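Side-chain contacts in D-isomer specific 2-hydroxyacid dehydrogenase family protein (Aeromonas salmonicida subsp. salmonicida, PDB 3HG7), which probably acts as an NAD-dependent oxidoreductase of the D-isomer specific 2-hydroxyacid dehydrogenase family: residues P101-S104 with E105-F108; A156-G159 with K160-M164; A187-K190 with M191-Q194; D255-Q259 with E260-A264. The protein carries 1 engineered substitution. All blocks are in the same frame, centred on the assembly; numbering follows the deposited sequence.

Contact 1 (P101-S104 with E105-F108); sequences PLMS and EYVF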
loop_
_atom_site.group_PDB
_atom_site.type_symbol
_atom_site.label_atom_id
_atom_site.label_comp_id
_atom_site.label_asym_id
_atom_site.label_seq_id
_atom_site.Cartn_x
_atom_site.Cartn_y
_atom_site.Cartn_z
ATOM N N PRO A 101 -1.115 -6.271 9.443
ATOM C CA PRO A 101 -0.038 -6.170 10.418
ATOM C C PRO A 101 1.161 -5.335 9.974
ATOM O O PRO A 101 1.748 -4.636 10.796
ATOM C CB PRO A 101 0.381 -7.632 10.617
ATOM C CG PRO A 101 -0.824 -8.416 10.359
ATOM C CD PRO A 101 -1.682 -7.629 9.380
ATOM N N LEU A 102 1.542 -5.416 8.698
ATOM C CA LEU A 102 2.685 -4.683 8.211
ATOM C C LEU A 102 2.395 -3.209 8.193
ATOM O O LEU A 102 3.270 -2.396 8.552
ATOM C CB LEU A 102 3.055 -5.170 6.793
ATOM C CG LEU A 102 3.782 -6.506 6.837
ATOM C CD1 LEU A 102 3.824 -7.033 5.353
ATOM C CD2 LEU A 102 5.190 -6.407 7.389
ATOM N N MET A 103 1.168 -2.846 7.818
ATOM C CA MET A 103 0.799 -1.440 7.868
ATOM C C MET A 103 0.691 -0.892 9.293
ATOM O O MET A 103 1.102 0.215 9.509
ATOM C CB MET A 103 -0.461 -1.115 7.060
ATOM C CG MET A 103 -0.111 -0.837 5.612
ATOM S SD MET A 103 0.908 0.623 5.316
ATOM C CE MET A 103 0.622 0.577 3.549
ATOM N N SER A 104 0.166 -1.669 10.244
ATOM C CA SER A 104 0.210 -1.250 11.682
ATOM C C SER A 104 1.650 -0.955 12.170
ATOM O O SER A 104 1.899 0.035 12.869
ATOM C CB SER A 104 -0.413 -2.319 12.558
ATOM O OG SER A 104 -1.817 -2.181 12.540
ATOM N N GLU A 105 2.585 -1.833 11.813
ATOM C CA GLU A 105 3.997 -1.671 12.174
ATOM C C GLU A 105 4.599 -0.387 11.603
ATOM O O GLU A 105 5.322 0.325 12.281
ATOM C CB GLU A 105 4.796 -2.886 11.704
ATOM C CG GLU A 105 4.415 -4.207 12.397
ATOM C CD GLU A 105 5.113 -5.401 11.756
ATOM O OE1 GLU A 105 5.930 -5.191 10.823
ATOM O OE2 GLU A 105 4.866 -6.551 12.189
ATOM N N TYR A 106 4.301 -0.111 10.336
ATOM C CA TYR A 106 4.829 1.068 9.658
ATOM C C TYR A 106 4.244 2.325 10.275
ATOM O O TYR A 106 4.975 3.280 10.611
ATOM C CB TYR A 106 4.449 1.018 8.164
ATOM C CG TYR A 106 4.815 2.266 7.405
ATOM C CD1 TYR A 106 6.057 2.375 6.781
ATOM C CD2 TYR A 106 3.891 3.312 7.269
ATOM C CE1 TYR A 106 6.393 3.502 6.062
ATOM C CE2 TYR A 106 4.203 4.455 6.570
ATOM C CZ TYR A 106 5.458 4.537 5.976
ATOM O OH TYR A 106 5.800 5.637 5.278
ATOM N N VAL A 107 2.928 2.326 10.442
ATOM C CA VAL A 107 2.244 3.520 10.874
ATOM C C VAL A 107 2.668 3.811 12.320
ATOM O O VAL A 107 3.061 4.927 12.614
ATOM C CB VAL A 107 0.701 3.370 10.777
ATOM C CG1 VAL A 107 -0.019 4.469 11.592
ATOM C CG2 VAL A 107 0.257 3.421 9.275
ATOM N N PHE A 108 2.626 2.795 13.186
ATOM C CA PHE A 108 2.943 3.047 14.613
ATOM C C PHE A 108 4.454 3.194 14.876
ATOM O O PHE A 108 4.839 3.899 15.779
ATOM C CB PHE A 108 2.255 2.032 15.520
ATOM C CG PHE A 108 0.808 2.334 15.737
ATOM C CD1 PHE A 108 0.391 2.957 16.907
ATOM C CD2 PHE A 108 -0.128 2.046 14.763
ATOM C CE1 PHE A 108 -0.967 3.276 17.102
ATOM C CE2 PHE A 108 -1.478 2.343 14.939
ATOM C CZ PHE A 108 -1.894 2.964 16.125
#
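Leu102, Met103 and Ser104 meet Glu105 to Phe108 one turn further along helix 100-115, an i to i+3 and i+4 contact within a single alpha-helix. The helix lies against helix 150-161 of the Rossmann-type NAD-binding domain. Four backbone bonds of the i to i+4 kind run through the segment. The one from Val107 N to Met103 O measures 2.9 Å and is fairly straight at 162°. Met103 and Tyr106 form an oblique Met-aromatic contact. The sulfur SD of Met103 sits 5.2 Å from the centre of the Tyr106 ring and 43° off the ring normal. With chi1 of Tyr106 at 174°, CG lies opposite the backbone N, and the hydroxyl end runs away from residues 101-104. That OH is hydrogen-bonded to Thr277 OG1. Met103 also packs on Val229 and Ser281, and a bound glycerol lies close to its side chain. On another side of the helix, OG of Ser104 is hydrogen-bonded to Thr158 OG1 and to His154 ND1. This polar side chain is buried, and those partners satisfy it. Phe108 continues that side, packing on Ile155. Its ring edge lies beside the carbonyl of Ser104, with CD2 3.4 Å from Ser104 O. At the exposed side, Leu102 and Glu105 meet obliquely: the methyl CD2 of Leu102 lies 3.7 Å from the carboxylate oxygen OE1 of Glu105.

Contact 2 (A156-G159 with K160-M164); sequences AHTG and KHFGM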
loop_
_atom_site.group_PDB
_atom_site.type_symbol
_atom_site.label_atom_id
_atom_site.label_comp_id
_atom_site.label_asym_id
_atom_site.label_seq_id
_atom_site.Cartn_x
_atom_site.Cartn_y
_atom_site.Cartn_z
ATOM N N ALA A 156 -6.650 0.106 13.010
ATOM C CA ALA A 156 -7.658 0.435 14.027
ATOM C C ALA A 156 -7.452 -0.339 15.330
ATOM O O ALA A 156 -7.399 0.270 16.428
ATOM C CB ALA A 156 -9.049 0.214 13.471
ATOM N N HIS A 157 -7.322 -1.662 15.235
ATOM C CA HIS A 157 -7.079 -2.470 16.441
ATOM C C HIS A 157 -5.806 -2.044 17.171
ATOM O O HIS A 157 -5.762 -2.044 18.409
ATOM C CB HIS A 157 -7.027 -3.960 16.113
ATOM C CG HIS A 157 -8.378 -4.561 15.857
ATOM N ND1 HIS A 157 -8.923 -4.660 14.593
ATOM C CD2 HIS A 157 -9.317 -5.041 16.710
ATOM C CE1 HIS A 157 -10.123 -5.213 14.674
ATOM N NE2 HIS A 157 -10.385 -5.450 15.947
ATOM N N THR A 158 -4.766 -1.700 16.403
ATOM C CA THR A 158 -3.525 -1.215 17.006
ATOM C C THR A 158 -3.717 0.118 17.718
ATOM O O THR A 158 -3.213 0.292 18.823
ATOM C CB THR A 158 -2.366 -1.148 15.992
ATOM O OG1 THR A 158 -2.367 -2.353 15.220
ATOM C CG2 THR A 158 -1.013 -0.992 16.723
ATOM N N GLY A 159 -4.443 1.058 17.114
ATOM C CA GLY A 159 -4.725 2.318 17.825
ATOM C C GLY A 159 -5.487 2.102 19.127
ATOM O O GLY A 159 -5.120 2.659 20.171
ATOM N N LYS A 160 -6.526 1.271 19.078
ATOM C CA LYS A 160 -7.305 0.947 20.268
ATOM C C LYS A 160 -6.418 0.283 21.326
ATOM O O LYS A 160 -6.532 0.589 22.506
ATOM C CB LYS A 160 -8.554 0.099 19.924
ATOM C CG LYS A 160 -9.842 0.936 19.875
ATOM C CD LYS A 160 -10.567 0.940 21.251
ATOM C CE LYS A 160 -10.994 2.328 21.761
ATOM N NZ LYS A 160 -11.509 3.203 20.685
ATOM N N HIS A 161 -5.513 -0.585 20.888
ATOM C CA HIS A 161 -4.514 -1.185 21.775
ATOM C C HIS A 161 -3.690 -0.105 22.487
ATOM O O HIS A 161 -3.384 -0.228 23.684
ATOM C CB HIS A 161 -3.550 -2.093 21.014
ATOM C CG HIS A 161 -2.456 -2.625 21.876
ATOM N ND1 HIS A 161 -2.665 -3.616 22.817
ATOM C CD2 HIS A 161 -1.176 -2.215 22.040
ATOM C CE1 HIS A 161 -1.535 -3.849 23.462
ATOM N NE2 HIS A 161 -0.623 -3.000 23.022
ATOM N N PHE A 162 -3.355 0.953 21.753
ATOM C CA PHE A 162 -2.576 2.061 22.348
ATOM C C PHE A 162 -3.454 3.091 23.065
ATOM O O PHE A 162 -2.982 4.127 23.533
ATOM C CB PHE A 162 -1.624 2.676 21.294
ATOM C CG PHE A 162 -0.408 1.851 21.049
ATOM C CD1 PHE A 162 0.605 1.765 21.991
ATOM C CD2 PHE A 162 -0.288 1.115 19.872
ATOM C CE1 PHE A 162 1.732 0.972 21.760
ATOM C CE2 PHE A 162 0.844 0.337 19.632
ATOM C CZ PHE A 162 1.844 0.254 20.567
ATOM N N GLY A 163 -4.737 2.760 23.207
ATOM C CA GLY A 163 -5.620 3.549 24.064
ATOM C C GLY A 163 -6.105 4.783 23.342
ATOM O O GLY A 163 -6.589 5.719 23.972
ATOM N N MET A 164 -5.964 4.776 22.014
ATOM C CA MET A 164 -6.485 5.849 21.159
ATOM C C MET A 164 -7.988 5.686 20.917
ATOM O O MET A 164 -8.503 4.568 20.940
ATOM C CB MET A 164 -5.753 5.850 19.810
ATOM C CG MET A 164 -4.322 6.389 19.909
ATOM S SD MET A 164 -3.344 6.155 18.447
ATOM C CE MET A 164 -3.560 7.738 17.612
#
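The backbone of 156-164 carries helix 150-161 to its end and closes it with a Schellman motif, in which Met164 N bonds to Gly159 O at 2.9 Å and Gly163 N to Lys160 O at 2.9 Å. Gly163 is the C-prime residue, and its positive phi of 81° lets the chain leave the helix. Met164 N approaches from above the carbonyl plane of Gly159. The turn leads into strand 165-169, so it forms the second bend of the beta-alpha-beta unit that starts with strand 142-146. Thr158 and Phe162 lie side by side and point the same way. The methyl CG2 of Thr158 meets the ring edge of Phe162 in plane, 3.7 Å from Phe162 CE2. Thr158 CG2 is anti to the backbone N, which leaves OG1 on the other branch to bond with His154 O. CD2 of His161 stands 3.9 Å above the centre of one face of the Phe162 ring. Phe162 also meets the ring of Phe108 on helix 100-115, with planes about 20° apart. Met164 brings its CB to 3.3 Å from Gly159 O. The bent chain of Lys160 appears to end in a salt bridge with Asp180 OD1, though the position of NZ is less certain. The helix end thus pairs a backbone cap with a hydrophobic patch, and the hydroxyl of Thr158 faces Ser104 of helix 100-115.

Contact 3 (A187-K190 with M191-Q194); sequences ALNK and MLAQ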
loop_
_atom_site.group_PDB
_atom_site.type_symbol
_atom_site.label_atom_id
_atom_site.label_comp_id
_atom_site.label_asym_id
_atom_site.label_seq_id
_atom_site.Cartn_x
_atom_site.Cartn_y
_atom_site.Cartn_z
ATOM N N ALA A 187 -18.760 13.762 6.534
ATOM C CA ALA A 187 -18.301 14.031 7.909
ATOM C C ALA A 187 -16.794 14.281 8.039
ATOM O O ALA A 187 -16.305 14.527 9.145
ATOM C CB ALA A 187 -18.734 12.905 8.853
ATOM N N LEU A 188 -16.065 14.238 6.921
ATOM C CA LEU A 188 -14.598 14.292 6.961
ATOM C C LEU A 188 -14.033 15.506 7.692
ATOM O O LEU A 188 -13.221 15.330 8.602
ATOM C CB LEU A 188 -13.968 14.146 5.566
ATOM C CG LEU A 188 -12.510 13.662 5.516
ATOM C CD1 LEU A 188 -12.299 12.407 6.362
ATOM C CD2 LEU A 188 -12.068 13.389 4.085
ATOM N N ASN A 189 -14.450 16.716 7.310
ATOM C CA ASN A 189 -13.919 17.944 7.942
ATOM C C ASN A 189 -14.195 18.009 9.434
ATOM O O ASN A 189 -13.352 18.453 10.216
ATOM C CB ASN A 189 -14.457 19.209 7.261
ATOM C CG ASN A 189 -13.782 19.495 5.928
ATOM O OD1 ASN A 189 -13.273 18.594 5.272
ATOM N ND2 ASN A 189 -13.795 20.761 5.518
ATOM N N LYS A 190 -15.399 17.584 9.813
ATOM C CA LYS A 190 -15.781 17.465 11.217
ATOM C C LYS A 190 -14.896 16.443 11.938
ATOM O O LYS A 190 -14.442 16.691 13.057
ATOM C CB LYS A 190 -17.266 17.105 11.334
ATOM C CG LYS A 190 -18.196 18.314 11.249
ATOM C CD LYS A 190 -19.289 18.143 10.194
ATOM C CE LYS A 190 -20.099 16.857 10.371
ATOM N NZ LYS A 190 -21.116 16.697 9.299
ATOM N N MET A 191 -14.641 15.311 11.281
ATOM C CA MET A 191 -13.752 14.275 11.825
ATOM C C MET A 191 -12.272 14.684 11.881
ATOM O O MET A 191 -11.562 14.346 12.839
ATOM C CB MET A 191 -13.939 12.948 11.069
ATOM C CG MET A 191 -15.217 12.185 11.420
ATOM S SD MET A 191 -15.727 12.193 13.178
ATOM C CE MET A 191 -16.731 13.666 13.330
ATOM N N LEU A 192 -11.817 15.421 10.867
ATOM C CA LEU A 192 -10.436 15.899 10.799
ATOM C C LEU A 192 -10.117 16.852 11.930
ATOM O O LEU A 192 -8.992 16.868 12.475
ATOM C CB LEU A 192 -10.171 16.592 9.457
ATOM C CG LEU A 192 -9.996 15.713 8.203
ATOM C CD1 LEU A 192 -9.763 16.583 6.966
ATOM C CD2 LEU A 192 -8.867 14.690 8.353
ATOM N N ALA A 193 -11.117 17.662 12.276
ATOM C CA ALA A 193 -10.956 18.694 13.271
ATOM C C ALA A 193 -10.548 18.113 14.606
ATOM O O ALA A 193 -9.884 18.788 15.380
ATOM C CB ALA A 193 -12.253 19.497 13.418
ATOM N N GLN A 194 -10.967 16.876 14.880
ATOM C CA GLN A 194 -10.644 16.224 16.157
ATOM C C GLN A 194 -9.569 15.127 16.028
ATOM O O GLN A 194 -9.367 14.339 16.963
ATOM C CB GLN A 194 -11.911 15.673 16.830
ATOM C CG GLN A 194 -12.487 14.411 16.196
ATOM C CD GLN A 194 -13.967 14.263 16.467
ATOM O OE1 GLN A 194 -14.766 15.113 16.070
ATOM N NE2 GLN A 194 -14.347 13.186 17.153
#
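Leu188 and Leu192 touch through their branch carbons, with Leu188 CG 4.2 Å from Leu192 CG. They stand one turn apart on the same side of a short helix, and both are buried. Leu192 CG also lies 3.3 Å from the carbonyl oxygen of Leu188. It has CG anti to its carbonyl carbon (chi1 -75°), which folds the side chain back beside the previous turn. Ala187 and Met191 make a looser apolar pair, Ala187 CB to Met191 CG at 4.4 Å. The Met191 chain bends at chi2 and chi3. This curls its methyl back against the Lys190 backbone, leaving Met191 CE 3.6 Å from Lys190 C. Beneath these side chains run the backbone bonds of helix 188-193. Met191 N meets Ala187 O at 2.8 Å, and Leu192 N meets Leu188 O at 2.7 Å. Both donors arrive close to the line of the carbonyl bond. This helix belongs to the Rossmann-type domain and leads into strand 197-200 of its parallel sheet. The leucines face that sheet. Leu188 packs on Leu144 and Leu146 of strand 142-146 and on Val169, while Leu192 packs on Leu144. Phe217 from a loop touches both leucines, and Cys220 touches Leu192. Met191 spans two strands, resting on Leu144 and on Leu167. Gln194, just past the helix, also packs on Leu167 of strand 165-169.

Contact 4 (D255-Q259 with E260-A264); sequences DVFEQ and EPLPA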
loop_
_atom_site.group_PDB
_atom_site.type_symbol
_atom_site.label_atom_id
_atom_site.label_comp_id
_atom_site.label_asym_id
_atom_site.label_seq_id
_atom_site.Cartn_x
_atom_site.Cartn_y
_atom_site.Cartn_z
ATOM N N ASP A 255 4.352 7.375 2.001
ATOM C CA ASP A 255 4.986 6.185 1.431
ATOM C C ASP A 255 4.745 6.149 -0.095
ATOM O O ASP A 255 5.436 5.453 -0.830
ATOM C CB ASP A 255 4.438 4.914 2.091
ATOM C CG ASP A 255 5.209 3.672 1.695
ATOM O OD1 ASP A 255 6.471 3.718 1.733
ATOM O OD2 ASP A 255 4.554 2.678 1.285
ATOM N N VAL A 256 3.789 6.951 -0.551
ATOM C CA VAL A 256 3.339 6.918 -1.962
ATOM C C VAL A 256 3.232 8.324 -2.535
ATOM O O VAL A 256 3.060 9.299 -1.799
ATOM C CB VAL A 256 2.005 6.190 -2.113
ATOM C CG1 VAL A 256 2.180 4.716 -1.794
ATOM C CG2 VAL A 256 0.903 6.851 -1.233
ATOM N N PHE A 257 3.362 8.427 -3.857
ATOM C CA PHE A 257 3.560 9.726 -4.477
ATOM C C PHE A 257 2.901 9.800 -5.843
ATOM O O PHE A 257 2.682 8.765 -6.479
ATOM C CB PHE A 257 5.052 10.029 -4.562
ATOM C CG PHE A 257 5.718 10.035 -3.217
ATOM C CD1 PHE A 257 5.677 11.185 -2.415
ATOM C CD2 PHE A 257 6.322 8.878 -2.718
ATOM C CE1 PHE A 257 6.262 11.190 -1.153
ATOM C CE2 PHE A 257 6.891 8.869 -1.455
ATOM C CZ PHE A 257 6.870 10.034 -0.679
ATOM N N GLU A 258 2.581 11.026 -6.261
ATOM C CA GLU A 258 2.039 11.296 -7.607
ATOM C C GLU A 258 2.970 10.740 -8.698
ATOM O O GLU A 258 2.503 10.252 -9.733
ATOM C CB GLU A 258 1.826 12.812 -7.792
ATOM C CG GLU A 258 0.456 13.217 -8.346
ATOM C CD GLU A 258 -0.190 14.365 -7.550
ATOM O OE1 GLU A 258 0.435 15.442 -7.401
ATOM O OE2 GLU A 258 -1.333 14.178 -7.074
ATOM N N GLN A 259 4.281 10.822 -8.458
ATOM C CA GLN A 259 5.290 10.217 -9.342
ATOM C C GLN A 259 6.282 9.349 -8.538
ATOM O O GLN A 259 6.892 9.829 -7.581
ATOM C CB GLN A 259 6.042 11.311 -10.116
ATOM C CG GLN A 259 7.280 10.843 -10.906
ATOM C CD GLN A 259 6.962 10.332 -12.315
ATOM O OE1 GLN A 259 6.345 11.033 -13.123
ATOM N NE2 GLN A 259 7.408 9.110 -12.616
ATOM N N GLU A 260 6.431 8.082 -8.922
ATOM C CA GLU A 260 7.476 7.216 -8.333
ATOM C C GLU A 260 8.341 6.445 -9.337
ATOM O O GLU A 260 7.834 5.957 -10.353
ATOM C CB GLU A 260 6.930 6.275 -7.257
ATOM C CG GLU A 260 5.473 5.965 -7.337
ATOM C CD GLU A 260 4.957 5.363 -6.048
ATOM O OE1 GLU A 260 4.301 6.079 -5.252
ATOM O OE2 GLU A 260 5.211 4.164 -5.833
ATOM N N PRO A 261 9.652 6.329 -9.050
ATOM C CA PRO A 261 10.288 6.909 -7.865
ATOM C C PRO A 261 10.114 8.429 -7.802
ATOM O O PRO A 261 10.033 9.096 -8.848
ATOM C CB PRO A 261 11.768 6.543 -8.027
ATOM C CG PRO A 261 11.907 5.949 -9.389
ATOM C CD PRO A 261 10.565 5.445 -9.783
ATOM N N LEU A 262 10.043 8.966 -6.590
ATOM C CA LEU A 262 9.955 10.408 -6.417
ATOM C C LEU A 262 11.201 11.020 -7.052
ATOM O O LEU A 262 12.315 10.681 -6.660
ATOM C CB LEU A 262 9.848 10.767 -4.933
ATOM C CG LEU A 262 9.586 12.231 -4.587
ATOM C CD1 LEU A 262 8.191 12.648 -5.042
ATOM C CD2 LEU A 262 9.764 12.449 -3.081
ATOM N N PRO A 263 11.018 11.897 -8.068
ATOM C CA PRO A 263 12.169 12.509 -8.754
ATOM C C PRO A 263 13.103 13.159 -7.753
ATOM O O PRO A 263 12.637 13.786 -6.788
ATOM C CB PRO A 263 11.536 13.596 -9.633
ATOM C CG PRO A 263 10.117 13.187 -9.804
ATOM C CD PRO A 263 9.731 12.418 -8.567
ATOM N N ALA A 264 14.408 13.024 -7.974
ATOM C CA ALA A 264 15.393 13.659 -7.103
ATOM C C ALA A 264 15.193 15.189 -7.060
ATOM O O ALA A 264 15.737 15.870 -6.190
ATOM C CB ALA A 264 16.804 13.299 -7.562
#
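Glu260 reaches back to Phe257 from within a cis-proline turn of type VIb, Gln259 to Leu262, while Gln259 lays its CG against Pro263 CD. The peptide bond before Pro261 is the cis one. The loop follows strand 251-254 of the Rossmann-type sheet and leads on towards strand 274-276. The carboxylate oxygen OE1 of Glu260 accepts a hydrogen bond from Phe257 N at 2.9 Å, with an N-H...O angle of 148°. Chi1 of 24°, well off a staggered value, turns the extended chain of Glu260 back past Gln259 to this amide. Its other oxygen, OE2, is hydrogen-bonded to His279 ND1. The carboxylate therefore bridges the loop backbone and a histidine, and the two bonds would hold its orientation. The pairing is consistent with the glutamate-histidine pair of this family. Gln259 crosses Pro263 at about a right angle, with Gln259 CG 3.7 Å from Pro263 CD. Gln259 O receives a CA-H...O contact from Leu262 CA at 3.3 Å. Next to the turn, Phe257 and Leu262 pack together and on Ile276 of strand 274-276. Leu268 adds to Phe257, and Trp269 to Leu262. The methyl CD2 of Leu262 stands 4.2 Å above one face of the Phe257 ring, offset toward its rim, while Leu262 CD1 lies 3.9 Å from Phe257 CD1.

In the fold
The four contacts follow one another along the chain without overlap, in the order 1, 2, 3, 4. Contacts 1 and 2 lie on helices 100-115 and 150-161, with centres about 12 Å apart. They touch directly through the Ser104-Thr158 hydroxyl pair and the Phe108-Phe162 rings. Contact 4 has its centre about 20 Å from that of contact 1 and touches it where Tyr106 meets Asp255. Contact 3 stands apart, about 19 Å from contact 2 between centres. All four contacts border the seven-stranded parallel sheet of the probable NAD-binding domain. Contacts 1 and 2 join two helices beside it, contact 3 packs helix 188-193 on it, and contact 4 is the loop between strands 251-254 and 274-276.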